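Local coordinates for hypothetical protein PA1234 (Pseudomonas aeruginosa, PDB 1Z6N) that is of unknown function but belongs to the thioredoxin family and binds magnesium, at residues Arg33-Glu37 and Ala75-Arg81. Sequence-based numbering, arbitrary orientation.
Sequences RQKLE and ALDFAQR
F78 of helix 67-82 lies across L36 and E37, both on the same side of its ring plane. CD2 lies 3.7 Å from L36 CG, and CE1 comes within 3.5 Å of E37 CG, so the methylene part of the glutamate serves as apolar surface while its carboxylate passes on beyond the ring. With CG anti to the backbone N (chi1 -177°), the F78 ring projects across the gap between two helices whose segment axes approach to 10.0 Å. Deeper in, the branched end of L36 settles on a small residue: CD2 sits 3.8 Å from A75 CB, and alanine leaves room for it. L151 of helix 151-164 touches both L36 and A75, and L41 touches L36 and F78. In this thioredoxin-family fold, helix 67-82 follows strand 56-61 and leads into the parallel strand 86-91, forming a beta-alpha-beta crossover against which helix 23-39 packs. Above the apolar layer, R81 joins E37 and D77 in a salt-bridge network. Its NE donates to D77 OD2, one helical turn back, at 2.9 Å and 158°, while NH2 reaches E37 OE2 at 2.8 Å, on the anti side of the carboxylate; NH1 adds a weaker bond to the same oxygen. An arginine suits this place because its several N-H groups can serve both acids and a water too. That water donates to D77 OD2, accepts from R81 NH2 and more weakly from R33 NE, probably easing the proximity of the two arginines, whose guanidinium planes stand 81° apart.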
loop_
_atom_site.group_PDB
_atom_site.type_symbol
_atom_site.label_atom_id
_atom_site.label_comp_id
_atom_site.label_asym_id
_atom_site.label_seq_id
_atom_site.Cartn_x
_atom_site.Cartn_y
_atom_site.Cartn_z
ATOM N N ARG A 33 -6.399 -8.996 7.035
ATOM C CA ARG A 33 -5.279 -9.893 6.797
ATOM C C ARG A 33 -5.745 -11.348 6.792
ATOM O O ARG A 33 -5.433 -12.107 5.872
ATOM C CB ARG A 33 -4.185 -9.660 7.839
ATOM C CG ARG A 33 -2.943 -10.506 7.665
ATOM C CD ARG A 33 -2.031 -10.459 8.909
ATOM N NE ARG A 33 -1.617 -9.114 9.334
ATOM C CZ ARG A 33 -1.553 -8.732 10.613
ATOM N NH1 ARG A 33 -1.898 -9.576 11.581
ATOM N NH2 ARG A 33 -1.166 -7.503 10.931
ATOM N N GLN A 34 -6.524 -11.727 7.800
ATOM C CA GLN A 34 -7.048 -13.092 7.874
ATOM C C GLN A 34 -7.944 -13.434 6.677
ATOM O O GLN A 34 -7.940 -14.579 6.217
ATOM C CB GLN A 34 -7.785 -13.323 9.201
ATOM C CG GLN A 34 -8.198 -14.757 9.459
ATOM C CD GLN A 34 -8.868 -14.897 10.798
ATOM O OE1 GLN A 34 -9.776 -15.715 10.972
ATOM N NE2 GLN A 34 -8.435 -14.079 11.762
ATOM N N LYS A 35 -8.715 -12.458 6.196
ATOM C CA LYS A 35 -9.587 -12.670 5.029
ATOM C C LYS A 35 -8.775 -13.026 3.796
ATOM O O LYS A 35 -9.071 -14.000 3.087
ATOM C CB LYS A 35 -10.489 -11.461 4.748
ATOM C CG LYS A 35 -11.315 -11.598 3.450
ATOM C CD LYS A 35 -12.353 -10.497 3.345
ATOM C CE LYS A 35 -13.217 -10.655 2.100
ATOM N NZ LYS A 35 -14.495 -9.921 2.305
ATOM N N LEU A 36 -7.747 -12.223 3.544
ATOM C CA LEU A 36 -6.848 -12.461 2.431
ATOM C C LEU A 36 -6.127 -13.794 2.612
ATOM O O LEU A 36 -6.025 -14.578 1.665
ATOM C CB LEU A 36 -5.857 -11.296 2.324
ATOM C CG LEU A 36 -5.239 -10.959 0.976
ATOM C CD1 LEU A 36 -6.253 -10.992 -0.161
ATOM C CD2 LEU A 36 -4.598 -9.586 1.109
ATOM N N GLU A 37 -5.683 -14.073 3.835
ATOM C CA GLU A 37 -4.969 -15.314 4.161
ATOM C C GLU A 37 -5.813 -16.593 4.055
ATOM O O GLU A 37 -5.288 -17.653 3.693
ATOM C CB GLU A 37 -4.313 -15.223 5.541
ATOM C CG GLU A 37 -3.099 -14.297 5.533
ATOM C CD GLU A 37 -2.453 -14.096 6.888
ATOM O OE1 GLU A 37 -2.933 -14.652 7.901
ATOM O OE2 GLU A 37 -1.444 -13.366 6.931
ATOM N N ALA A 75 -3.251 -5.588 2.744
ATOM C CA ALA A 75 -3.029 -6.338 1.490
ATOM C C ALA A 75 -1.579 -6.227 1.022
ATOM O O ALA A 75 -0.960 -7.235 0.651
ATOM C CB ALA A 75 -3.996 -5.869 0.398
ATOM N N LEU A 76 -1.039 -5.010 1.028
ATOM C CA LEU A 76 0.329 -4.796 0.564
ATOM C C LEU A 76 1.352 -5.442 1.508
ATOM O O LEU A 76 2.371 -5.957 1.057
ATOM C CB LEU A 76 0.619 -3.309 0.309
ATOM C CG LEU A 76 -0.195 -2.698 -0.848
ATOM C CD1 LEU A 76 0.127 -1.219 -0.980
ATOM C CD2 LEU A 76 0.063 -3.430 -2.182
ATOM N N ASP A 77 1.060 -5.452 2.802
ATOM C CA ASP A 77 1.907 -6.186 3.738
ATOM C C ASP A 77 1.889 -7.689 3.470
ATOM O O ASP A 77 2.929 -8.365 3.539
ATOM C CB ASP A 77 1.493 -5.903 5.175
ATOM C CG ASP A 77 2.239 -6.781 6.164
ATOM O OD1 ASP A 77 3.454 -6.540 6.356
ATOM O OD2 ASP A 77 1.611 -7.711 6.723
ATOM N N PHE A 78 0.715 -8.220 3.143
ATOM C CA PHE A 78 0.618 -9.636 2.777
ATOM C C PHE A 78 1.531 -9.925 1.582
ATOM O O PHE A 78 2.281 -10.903 1.592
ATOM C CB PHE A 78 -0.833 -10.004 2.513
ATOM C CG PHE A 78 -1.052 -11.456 2.185
ATOM C CD1 PHE A 78 -0.707 -12.462 3.089
ATOM C CD2 PHE A 78 -1.651 -11.814 0.987
ATOM C CE1 PHE A 78 -0.932 -13.815 2.770
ATOM C CE2 PHE A 78 -1.882 -13.163 0.672
ATOM C CZ PHE A 78 -1.519 -14.148 1.569
ATOM N N ALA A 79 1.519 -9.035 0.589
ATOM C CA ALA A 79 2.386 -9.187 -0.586
ATOM C C ALA A 79 3.866 -9.164 -0.219
ATOM O O ALA A 79 4.646 -9.965 -0.725
ATOM C CB ALA A 79 2.070 -8.134 -1.651
ATOM N N GLN A 80 4.260 -8.264 0.689
ATOM C CA GLN A 80 5.663 -8.190 1.078
ATOM C C GLN A 80 6.102 -9.423 1.883
ATOM O O GLN A 80 7.268 -9.824 1.840
ATOM C CB GLN A 80 5.947 -6.893 1.834
ATOM C CG GLN A 80 5.720 -6.948 3.339
ATOM C CD GLN A 80 6.129 -5.656 4.028
ATOM O OE1 GLN A 80 5.470 -5.174 4.981
ATOM N NE2 GLN A 80 7.208 -5.064 3.543
ATOM N N ARG A 81 5.166 -10.041 2.601
ATOM C CA ARG A 81 5.481 -11.262 3.331
ATOM C C ARG A 81 5.656 -12.450 2.380
ATOM O O ARG A 81 6.474 -13.337 2.632
ATOM C CB ARG A 81 4.420 -11.537 4.399
ATOM C CG ARG A 81 4.519 -10.528 5.533
ATOM C CD ARG A 81 3.583 -10.829 6.689
ATOM N NE ARG A 81 2.184 -10.560 6.367
ATOM C CZ ARG A 81 1.257 -11.503 6.213
ATOM N NH1 ARG A 81 1.584 -12.786 6.343
ATOM N NH2 ARG A 81 0.002 -11.166 5.931
HETATM O O HOH W 1 -1.019 -8.237 6.207
#